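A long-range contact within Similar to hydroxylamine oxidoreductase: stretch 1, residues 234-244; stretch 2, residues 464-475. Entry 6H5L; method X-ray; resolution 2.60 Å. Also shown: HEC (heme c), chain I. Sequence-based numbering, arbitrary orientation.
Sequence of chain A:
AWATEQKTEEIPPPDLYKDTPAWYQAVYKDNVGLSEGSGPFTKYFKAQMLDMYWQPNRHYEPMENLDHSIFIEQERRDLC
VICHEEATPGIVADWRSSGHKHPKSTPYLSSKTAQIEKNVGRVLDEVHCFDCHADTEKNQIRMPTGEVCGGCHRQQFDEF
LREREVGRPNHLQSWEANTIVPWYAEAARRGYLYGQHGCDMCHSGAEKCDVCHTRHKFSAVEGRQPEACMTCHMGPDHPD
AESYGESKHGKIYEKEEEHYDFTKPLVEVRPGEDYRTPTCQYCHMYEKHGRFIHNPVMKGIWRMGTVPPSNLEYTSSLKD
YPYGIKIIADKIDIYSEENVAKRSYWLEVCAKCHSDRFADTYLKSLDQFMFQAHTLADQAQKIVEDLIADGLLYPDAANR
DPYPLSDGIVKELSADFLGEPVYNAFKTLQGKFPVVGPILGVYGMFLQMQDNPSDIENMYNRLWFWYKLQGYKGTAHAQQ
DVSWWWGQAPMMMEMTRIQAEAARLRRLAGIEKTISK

Stretch 1 (234-244) MGPDHPDAESY
Stretch 2 464-475: WFWYKLQGYKGT

Stretch 1 runs as a loop from Met234 to Pro239 and then enters a helix at Asp240, with Pro239 at the N-cap position. Stretch 2 is helical throughout, with a wider pi-type turn at 464-467. The two helix axes approach to 8.8 Å, and their N-to-C directions differ by 40°, with a signed crossing angle of -40°. CA of Asp237 lies 4.8 Å from CA of Trp466, CA of Pro239 5.9 Å from CA of Gln470, CA of Asp240 6.2 Å from CA of Lys473, and CA of Ser243 5.1 Å from CA of Gly474. The contact buries 530 Å², both sides summed.

Gly235 has phi/psi 106/-171. A CB there would be jammed against the preceding carbonyl oxygen and would clash with CD of Pro236. The backbone then turns to -74/-26 at Pro236, whose ring is C-gamma exo and whose CA-to-CB bond points toward stretch 2. Its CB sits over one face of Trp466, 3.3 Å from the centroid of the five-membered ring and 13° off the normal, a CH-pi contact. Trp466 has chi1 -94°, between wells, and chi2 11°; its CB points sideways, but its indole end comes nearer to the proline.

Gln470 is m, t, with chi3 63°. This brings NE2 to 2.9 Å from Pro236 O in a weak hydrogen bond at 122°. NE2 also makes a weak bond to Trp466 O, at 3.2 Å within its own helix. The amide thus joins two carbonyl oxygens, Pro236 O and Trp466 O, which lie 3.1 Å apart and cannot bond each other. CG of Gln470 packs at 3.6 Å against CG of Pro239, whose ring is C-gamma endo.

Asp237 is p at chi1, and its CB lies 3.6 Å from CE2 of Phe465, which is t with chi2 76°. Leu469 is m, t; its CD1 reaches to 3.3 Å from Asp237 O.

The CA-to-CB bond of Lys473 points toward stretch 1, and the chain folds as m, m, t, p. NZ ends 2.5 Å from OD1 of Asp240, a very short hydrogen bond within a salt bridge. Asp240 is m with chi2 -35°, and its carboxylate end comes nearer than its sideways CB suggests. The pair adjoins heme c: Asp240 CB is 3.4 Å from CMB, and Lys473 NZ 3.6 Å from CMA.

Ser243 is p, which lets OG donate to Pro239 O at 2.7 Å, one turn back. Its CB packs 4.0 Å from CA of Gly474.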

ATOM      1  N   MET A 234      26.099 -26.513  25.258  1.00 18.51           N
ATOM      2  CA  MET A 234      27.336 -25.867  24.851  1.00 24.60           C
ATOM      3  C   MET A 234      28.437 -26.309  25.800  1.00 20.00           C
ATOM      4  O   MET A 234      28.178 -26.907  26.846  1.00 27.37           O
ATOM      5  CB  MET A 234      27.197 -24.341  24.851  1.00 21.07           C
ATOM      6  CG  MET A 234      26.716 -23.774  26.180  1.00 20.22           C
ATOM      7  SD  MET A 234      26.727 -21.973  26.243  1.00 29.90           S
ATOM      8  CE  MET A 234      28.486 -21.642  26.184  1.00 13.58           C
ATOM      9  N   GLY A 235      29.676 -26.017  25.423  1.00 18.69           N
ATOM     10  CA  GLY A 235      30.784 -26.181  26.331  1.00 25.96           C
ATOM     11  C   GLY A 235      31.690 -27.362  26.050  1.00 24.13           C
ATOM     12  O   GLY A 235      31.578 -28.051  25.030  1.00 25.37           O
ATOM     13  N   PRO A 236      32.605 -27.625  26.986  1.00 25.71           N
ATOM     14  CA  PRO A 236      33.701 -28.562  26.698  1.00 22.64           C
ATOM     15  C   PRO A 236      33.287 -30.024  26.659  1.00 22.91           C
ATOM     16  O   PRO A 236      33.969 -30.820  26.003  1.00 22.80           O
ATOM     17  CB  PRO A 236      34.698 -28.292  27.834  1.00 22.02           C
ATOM     18  CG  PRO A 236      34.282 -26.970  28.426  1.00 22.81           C
ATOM     19  CD  PRO A 236      32.804 -26.916  28.258  1.00 21.91           C
ATOM     20  N   ASP A 237      32.220 -30.419  27.348  1.00 23.99           N
ATOM     21  CA  ASP A 237      31.803 -31.815  27.317  1.00 20.41           C
ATOM     22  C   ASP A 237      30.653 -32.074  26.353  1.00 24.88           C
ATOM     23  O   ASP A 237      30.290 -33.237  26.146  1.00 24.01           O
ATOM     24  CB  ASP A 237      31.421 -32.299  28.724  1.00 23.81           C
ATOM     25  CG  ASP A 237      30.281 -31.509  29.328  1.00 26.53           C
ATOM     26  OD1 ASP A 237      30.218 -30.283  29.103  1.00 31.62           O
ATOM     27  OD2 ASP A 237      29.448 -32.120  30.032  1.00 30.63           O
ATOM     28  N   HIS A 238      30.073 -31.029  25.765  1.00 19.34           N
ATOM     29  CA  HIS A 238      29.071 -31.168  24.716  1.00 23.00           C
ATOM     30  C   HIS A 238      28.943 -29.857  23.949  1.00 25.10           C
ATOM     31  O   HIS A 238      28.018 -29.076  24.203  1.00 25.99           O
ATOM     32  CB  HIS A 238      27.718 -31.594  25.296  1.00 23.79           C
ATOM     33  CG  HIS A 238      27.417 -31.003  26.638  1.00 24.98           C
ATOM     34  ND1 HIS A 238      27.158 -29.662  26.823  1.00 26.99           N
ATOM     35  CD2 HIS A 238      27.325 -31.576  27.862  1.00 29.12           C
ATOM     36  CE1 HIS A 238      26.924 -29.434  28.104  1.00 26.98           C
ATOM     37  NE2 HIS A 238      27.021 -30.579  28.755  1.00 31.64           N
ATOM     38  N   PRO A 239      29.851 -29.577  23.008  1.00 20.67           N
ATOM     39  CA  PRO A 239      29.802 -28.317  22.245  1.00 17.51           C
ATOM     40  C   PRO A 239      28.788 -28.369  21.107  1.00 20.04           C
ATOM     41  O   PRO A 239      29.112 -28.165  19.934  1.00 15.68           O
ATOM     42  CB  PRO A 239      31.244 -28.192  21.740  1.00 16.57           C
ATOM     43  CG  PRO A 239      31.648 -29.605  21.510  1.00 14.44           C
ATOM     44  CD  PRO A 239      30.997 -30.413  22.609  1.00 21.93           C
ATOM     45  N   ASP A 240      27.534 -28.650  21.457  1.00 20.91           N
ATOM     46  CA  ASP A 240      26.512 -28.841  20.435  1.00 18.89           C
ATOM     47  C   ASP A 240      26.146 -27.528  19.759  1.00 16.52           C
ATOM     48  O   ASP A 240      25.978 -27.480  18.535  1.00 19.90           O
ATOM     49  CB  ASP A 240      25.277 -29.486  21.055  1.00 17.65           C
ATOM     50  CG  ASP A 240      25.602 -30.750  21.813  1.00 20.10           C
ATOM     51  OD1 ASP A 240      26.515 -31.482  21.382  1.00 27.26           O
ATOM     52  OD2 ASP A 240      24.949 -31.008  22.845  1.00 17.49           O
ATOM     53  N   ALA A 241      26.005 -26.454  20.539  1.00 18.34           N
ATOM     54  CA  ALA A 241      25.662 -25.157  19.964  1.00 15.21           C
ATOM     55  C   ALA A 241      26.759 -24.657  19.033  1.00 15.26           C
ATOM     56  O   ALA A 241      26.477 -24.144  17.944  1.00 18.37           O
ATOM     57  CB  ALA A 241      25.401 -24.145  21.077  1.00 13.02           C
ATOM     58  N   GLU A 242      28.021 -24.797  19.447  1.00 14.75           N
ATOM     59  CA  GLU A 242      29.125 -24.320  18.623  1.00 13.75           C
ATOM     60  C   GLU A 242      29.290 -25.168  17.369  1.00 17.04           C
ATOM     61  O   GLU A 242      29.509 -24.634  16.276  1.00 22.41           O
ATOM     62  CB  GLU A 242      30.423 -24.309  19.433  1.00 16.32           C
ATOM     63  CG  GLU A 242      30.357 -23.531  20.739  1.00 13.70           C
ATOM     64  CD  GLU A 242      29.920 -24.387  21.912  1.00 18.04           C
ATOM     65  OE1 GLU A 242      29.020 -25.235  21.731  1.00 23.64           O
ATOM     66  OE2 GLU A 242      30.483 -24.220  23.012  1.00 23.93           O
ATOM     67  N   SER A 243      29.189 -26.493  17.505  1.00 16.97           N
ATOM     68  CA  SER A 243      29.413 -27.367  16.359  1.00 17.79           C
ATOM     69  C   SER A 243      28.310 -27.221  15.318  1.00 16.79           C
ATOM     70  O   SER A 243      28.582 -27.239  14.113  1.00 21.26           O
ATOM     71  CB  SER A 243      29.531 -28.820  16.815  1.00 13.98           C
ATOM     72  OG  SER A 243      28.395 -29.216  17.564  1.00 23.61           O
ATOM     73  N   TYR A 244      27.058 -27.076  15.751  1.00 17.75           N
ATOM     74  CA  TYR A 244      25.984 -26.851  14.789  1.00 19.00           C
ATOM     75  C   TYR A 244      26.025 -25.429  14.245  1.00 21.99           C
ATOM     76  O   TYR A 244      26.009 -25.222  13.026  1.00 28.84           O
ATOM     77  CB  TYR A 244      24.621 -27.130  15.421  1.00 11.22           C
ATOM     78  CG  TYR A 244      23.481 -26.567  14.597  1.00 23.77           C
ATOM     79  CD1 TYR A 244      23.083 -27.182  13.417  1.00 21.68           C
ATOM     80  CD2 TYR A 244      22.813 -25.412  14.991  1.00 20.71           C
ATOM     81  CE1 TYR A 244      22.050 -26.666  12.654  1.00 18.50           C
ATOM     82  CE2 TYR A 244      21.777 -24.891  14.234  1.00 14.51           C
ATOM     83  CZ  TYR A 244      21.401 -25.525  13.067  1.00 20.46           C
ATOM     84  OH  TYR A 244      20.374 -25.022  12.304  1.00 14.92           O
ATOM     85  N   TRP A 464      39.076 -38.150  27.411  1.00 22.25           N
ATOM     86  CA  TRP A 464      37.879 -38.895  27.045  1.00 20.71           C
ATOM     87  C   TRP A 464      36.578 -38.174  27.377  1.00 20.53           C
ATOM     88  O   TRP A 464      35.539 -38.519  26.805  1.00 20.36           O
ATOM     89  CB  TRP A 464      37.883 -40.279  27.713  1.00 14.52           C
ATOM     90  CG  TRP A 464      37.665 -40.272  29.199  1.00 22.14           C
ATOM     91  CD1 TRP A 464      38.625 -40.259  30.170  1.00 24.50           C
ATOM     92  CD2 TRP A 464      36.407 -40.305  29.883  1.00 23.08           C
ATOM     93  NE1 TRP A 464      38.042 -40.266  31.414  1.00 20.86           N
ATOM     94  CE2 TRP A 464      36.681 -40.295  31.264  1.00 20.36           C
ATOM     95  CE3 TRP A 464      35.074 -40.334  29.460  1.00 19.06           C
ATOM     96  CZ2 TRP A 464      35.673 -40.310  32.225  1.00 20.31           C
ATOM     97  CZ3 TRP A 464      34.075 -40.352  30.416  1.00 25.52           C
ATOM     98  CH2 TRP A 464      34.379 -40.343  31.782  1.00 17.71           C
ATOM     99  N   PHE A 465      36.599 -37.180  28.269  1.00 17.17           N
ATOM    100  CA  PHE A 465      35.379 -36.474  28.633  1.00 17.64           C
ATOM    101  C   PHE A 465      35.291 -35.064  28.063  1.00 21.91           C
ATOM    102  O   PHE A 465      34.203 -34.479  28.083  1.00 31.50           O
ATOM    103  CB  PHE A 465      35.229 -36.413  30.162  1.00 19.42           C
ATOM    104  CG  PHE A 465      33.841 -36.057  30.620  1.00 23.37           C
ATOM    105  CD1 PHE A 465      32.821 -36.994  30.569  1.00 23.95           C
ATOM    106  CD2 PHE A 465      33.556 -34.789  31.099  1.00 24.88           C
ATOM    107  CE1 PHE A 465      31.542 -36.672  30.986  1.00 20.38           C
ATOM    108  CE2 PHE A 465      32.279 -34.461  31.517  1.00 28.24           C
ATOM    109  CZ  PHE A 465      31.271 -35.405  31.462  1.00 27.77           C
ATOM    110  N   TRP A 466      36.389 -34.498  27.568  1.00 19.62           N
ATOM    111  CA  TRP A 466      36.354 -33.187  26.933  1.00 21.48           C
ATOM    112  C   TRP A 466      36.679 -33.261  25.448  1.00 24.31           C
ATOM    113  O   TRP A 466      35.854 -32.892  24.609  1.00 29.91           O
ATOM    114  CB  TRP A 466      37.335 -32.229  27.624  1.00 20.44           C
ATOM    115  CG  TRP A 466      36.738 -31.379  28.690  1.00 17.04           C
ATOM    116  CD1 TRP A 466      35.502 -31.506  29.249  1.00 18.82           C
ATOM    117  CD2 TRP A 466      37.355 -30.255  29.327  1.00 23.18           C
ATOM    118  NE1 TRP A 466      35.313 -30.534  30.204  1.00 20.89           N
ATOM    119  CE2 TRP A 466      36.438 -29.754  30.270  1.00 26.65           C
ATOM    120  CE3 TRP A 466      38.598 -29.625  29.193  1.00 16.60           C
ATOM    121  CZ2 TRP A 466      36.720 -28.650  31.073  1.00 26.28           C
ATOM    122  CZ3 TRP A 466      38.877 -28.530  29.993  1.00 13.83           C
ATOM    123  CH2 TRP A 466      37.943 -28.054  30.920  1.00 23.12           C
ATOM    124  N   TYR A 467      37.858 -33.770  25.099  1.00 22.38           N
ATOM    125  CA  TYR A 467      38.342 -33.624  23.734  1.00 25.36           C
ATOM    126  C   TYR A 467      37.796 -34.710  22.818  1.00 27.92           C
ATOM    127  O   TYR A 467      37.542 -34.447  21.638  1.00 24.22           O
ATOM    128  CB  TYR A 467      39.867 -33.602  23.736  1.00 20.85           C
ATOM    129  CG  TYR A 467      40.419 -32.495  24.610  1.00 25.56           C
ATOM    130  CD1 TYR A 467      39.914 -31.202  24.526  1.00 26.33           C
ATOM    131  CD2 TYR A 467      41.423 -32.747  25.536  1.00 20.87           C
ATOM    132  CE1 TYR A 467      40.405 -30.186  25.325  1.00 19.78           C
ATOM    133  CE2 TYR A 467      41.919 -31.737  26.342  1.00 25.35           C
ATOM    134  CZ  TYR A 467      41.408 -30.459  26.232  1.00 25.47           C
ATOM    135  OH  TYR A 467      41.897 -29.452  27.031  1.00 24.01           O
ATOM    136  N   LYS A 468      37.606 -35.925  23.334  1.00 26.30           N
ATOM    137  CA  LYS A 468      36.898 -36.936  22.558  1.00 25.53           C
ATOM    138  C   LYS A 468      35.467 -36.500  22.275  1.00 25.57           C
ATOM    139  O   LYS A 468      34.959 -36.698  21.166  1.00 21.50           O
ATOM    140  CB  LYS A 468      36.918 -38.281  23.287  1.00 21.93           C
ATOM    141  CG  LYS A 468      35.961 -39.309  22.693  1.00 17.07           C
ATOM    142  CD  LYS A 468      36.384 -40.737  23.006  1.00 22.04           C
ATOM    143  CE  LYS A 468      36.347 -41.029  24.496  1.00 18.24           C
ATOM    144  NZ  LYS A 468      34.968 -40.973  25.055  1.00 18.98           N
ATOM    145  N   LEU A 469      34.810 -35.884  23.261  1.00 22.32           N
ATOM    146  CA  LEU A 469      33.416 -35.487  23.088  1.00 23.68           C
ATOM    147  C   LEU A 469      33.278 -34.288  22.156  1.00 25.88           C
ATOM    148  O   LEU A 469      32.293 -34.195  21.414  1.00 19.88           O
ATOM    149  CB  LEU A 469      32.781 -35.185  24.446  1.00 22.20           C
ATOM    150  CG  LEU A 469      32.853 -36.298  25.496  1.00 15.96           C
ATOM    151  CD1 LEU A 469      31.873 -36.036  26.627  1.00 17.41           C
ATOM    152  CD2 LEU A 469      32.594 -37.656  24.870  1.00 13.06           C
ATOM    153  N   GLN A 470      34.242 -33.362  22.181  1.00 27.01           N
ATOM    154  CA  GLN A 470      34.170 -32.207  21.291  1.00 19.17           C
ATOM    155  C   GLN A 470      34.409 -32.611  19.842  1.00 20.35           C
ATOM    156  O   GLN A 470      33.687 -32.168  18.942  1.00 20.53           O
ATOM    157  CB  GLN A 470      35.169 -31.138  21.733  1.00 19.82           C
ATOM    158  CG  GLN A 470      34.769 -30.435  23.018  1.00 19.95           C
ATOM    159  CD  GLN A 470      35.817 -29.461  23.517  1.00 21.07           C
ATOM    160  OE1 GLN A 470      36.130 -28.473  22.854  1.00 28.38           O
ATOM    161  NE2 GLN A 470      36.363 -29.735  24.695  1.00 21.19           N
ATOM    162  N   GLY A 471      35.417 -33.449  19.595  1.00 23.17           N
ATOM    163  CA  GLY A 471      35.599 -33.989  18.259  1.00 21.24           C
ATOM    164  C   GLY A 471      34.431 -34.844  17.814  1.00 22.76           C
ATOM    165  O   GLY A 471      34.096 -34.878  16.628  1.00 20.13           O
ATOM    166  N   TYR A 472      33.802 -35.549  18.757  1.00 19.65           N
ATOM    167  CA  TYR A 472      32.608 -36.328  18.444  1.00 19.90           C
ATOM    168  C   TYR A 472      31.479 -35.427  17.959  1.00 19.35           C
ATOM    169  O   TYR A 472      30.898 -35.658  16.892  1.00 19.67           O
ATOM    170  CB  TYR A 472      32.183 -37.131  19.676  1.00 22.18           C
ATOM    171  CG  TYR A 472      30.746 -37.611  19.684  1.00 23.80           C
ATOM    172  CD1 TYR A 472      30.200 -38.280  18.595  1.00 14.93           C
ATOM    173  CD2 TYR A 472      29.945 -37.423  20.803  1.00 19.88           C
ATOM    174  CE1 TYR A 472      28.892 -38.725  18.614  1.00 15.41           C
ATOM    175  CE2 TYR A 472      28.641 -37.868  20.832  1.00 18.76           C
ATOM    176  CZ  TYR A 472      28.118 -38.516  19.736  1.00 18.37           C
ATOM    177  OH  TYR A 472      26.816 -38.956  19.770  1.00 23.74           O
ATOM    178  N   LYS A 473      31.153 -34.391  18.735  1.00 14.81           N
ATOM    179  CA  LYS A 473      30.067 -33.497  18.350  1.00 20.57           C
ATOM    180  C   LYS A 473      30.413 -32.692  17.104  1.00 23.14           C
ATOM    181  O   LYS A 473      29.526 -32.404  16.291  1.00 17.27           O
ATOM    182  CB  LYS A 473      29.718 -32.569  19.513  1.00 21.63           C
ATOM    183  CG  LYS A 473      29.098 -33.291  20.698  1.00 17.56           C
ATOM    184  CD  LYS A 473      27.912 -34.135  20.258  1.00 18.56           C
ATOM    185  CE  LYS A 473      27.222 -34.781  21.446  1.00 19.33           C
ATOM    186  NZ  LYS A 473      26.647 -33.770  22.371  1.00 23.09           N
ATOM    187  N   GLY A 474      31.683 -32.322  16.933  1.00 18.88           N
ATOM    188  CA  GLY A 474      32.084 -31.641  15.713  1.00 17.09           C
ATOM    189  C   GLY A 474      31.955 -32.522  14.486  1.00 19.38           C
ATOM    190  O   GLY A 474      31.539 -32.060  13.419  1.00 15.76           O
ATOM    191  N   THR A 475      32.305 -33.805  14.619  1.00 19.24           N
ATOM    192  CA  THR A 475      32.166 -34.733  13.501  1.00 18.94           C
ATOM    193  C   THR A 475      30.699 -35.022  13.203  1.00 16.17           C
ATOM    194  O   THR A 475      30.297 -35.082  12.036  1.00 15.51           O
ATOM    195  CB  THR A 475      32.919 -36.032  13.797  1.00 15.06           C
ATOM    196  OG1 THR A 475      34.299 -35.739  14.046  1.00 16.05           O
ATOM    197  CG2 THR A 475      32.815 -36.996  12.621  1.00 13.93           C
TER
HETATM  198 FE   HEC I 607      22.775 -33.257  16.972  1.00 20.92          FE
HETATM  199  CHA HEC I 607      24.309 -36.063  18.047  1.00 17.31           C
HETATM  200  CHB HEC I 607      22.595 -32.070  20.210  1.00 21.03           C
HETATM  201  CHC HEC I 607      21.500 -30.270  15.851  1.00 19.97           C
HETATM  202  CHD HEC I 607      22.300 -34.600  13.822  1.00 17.96           C
HETATM  203  NA  HEC I 607      23.430 -33.890  18.786  1.00 19.95           N
HETATM  204  C1A HEC I 607      23.872 -35.179  19.010  1.00 21.40           C
HETATM  205  C2A HEC I 607      23.791 -35.425  20.434  1.00 21.40           C
HETATM  206  C3A HEC I 607      23.319 -34.329  21.029  1.00 18.89           C
HETATM  207  C4A HEC I 607      23.082 -33.339  20.005  1.00 20.53           C
HETATM  208  CMA HEC I 607      23.070 -34.140  22.541  1.00 21.85           C
HETATM  209  CAA HEC I 607      24.180 -36.733  21.136  1.00 17.61           C
HETATM  210  CBA HEC I 607      22.974 -37.661  21.148  1.00 16.48           C
HETATM  211  CGA HEC I 607      23.072 -38.602  19.978  1.00 17.77           C
HETATM  212  O1A HEC I 607      22.198 -38.527  19.077  1.00 19.89           O
HETATM  213  O2A HEC I 607      24.027 -39.418  19.941  1.00 27.65           O
HETATM  214  NB  HEC I 607      22.111 -31.513  17.873  1.00 17.12           N
HETATM  215  C1B HEC I 607      22.234 -31.197  19.211  1.00 16.39           C
HETATM  216  C2B HEC I 607      21.935 -29.792  19.376  1.00 11.74           C
HETATM  217  C3B HEC I 607      21.624 -29.293  18.178  1.00 13.11           C
HETATM  218  C4B HEC I 607      21.735 -30.365  17.205  1.00 15.28           C
HETATM  219  CMB HEC I 607      21.927 -29.035  20.719  1.00 10.75           C
HETATM  220  CAB HEC I 607      21.226 -27.833  17.873  1.00 11.92           C
HETATM  221  CBB HEC I 607      22.389 -26.852  18.145  1.00 11.03           C
HETATM  222  NC  HEC I 607      21.988 -32.583  15.187  1.00 19.34           N
HETATM  223  C1C HEC I 607      21.600 -31.284  14.924  1.00 17.48           C
HETATM  224  C2C HEC I 607      21.493 -31.128  13.484  1.00 14.98           C
HETATM  225  C3C HEC I 607      21.550 -32.352  12.950  1.00 22.89           C
HETATM  226  C4C HEC I 607      21.970 -33.273  13.989  1.00 18.70           C
HETATM  227  CMC HEC I 607      20.872 -29.894  12.794  1.00 17.12           C
HETATM  228  CAC HEC I 607      21.380 -32.705  11.452  1.00 18.69           C
HETATM  229  CBC HEC I 607      22.561 -32.148  10.630  1.00 31.57           C
HETATM  230  ND  HEC I 607      23.218 -35.067  16.068  1.00 20.51           N
HETATM  231  C1D HEC I 607      22.972 -35.387  14.735  1.00 22.54           C
HETATM  232  C2D HEC I 607      23.536 -36.691  14.463  1.00 18.66           C
HETATM  233  C3D HEC I 607      24.167 -37.147  15.785  1.00 17.36           C
HETATM  234  C4D HEC I 607      23.916 -36.077  16.724  1.00 20.17           C
HETATM  235  CMD HEC I 607      23.514 -37.463  13.126  1.00 14.29           C
HETATM  236  CAD HEC I 607      24.897 -38.478  16.055  1.00 22.69           C
HETATM  237  CBD HEC I 607      23.835 -39.551  16.282  1.00 20.82           C
HETATM  238  CGD HEC I 607      24.484 -40.866  16.617  1.00 19.22           C
HETATM  239  O1D HEC I 607      24.948 -41.563  15.678  1.00 24.31           O
HETATM  240  O2D HEC I 607      24.529 -41.218  17.823  1.00 19.80           O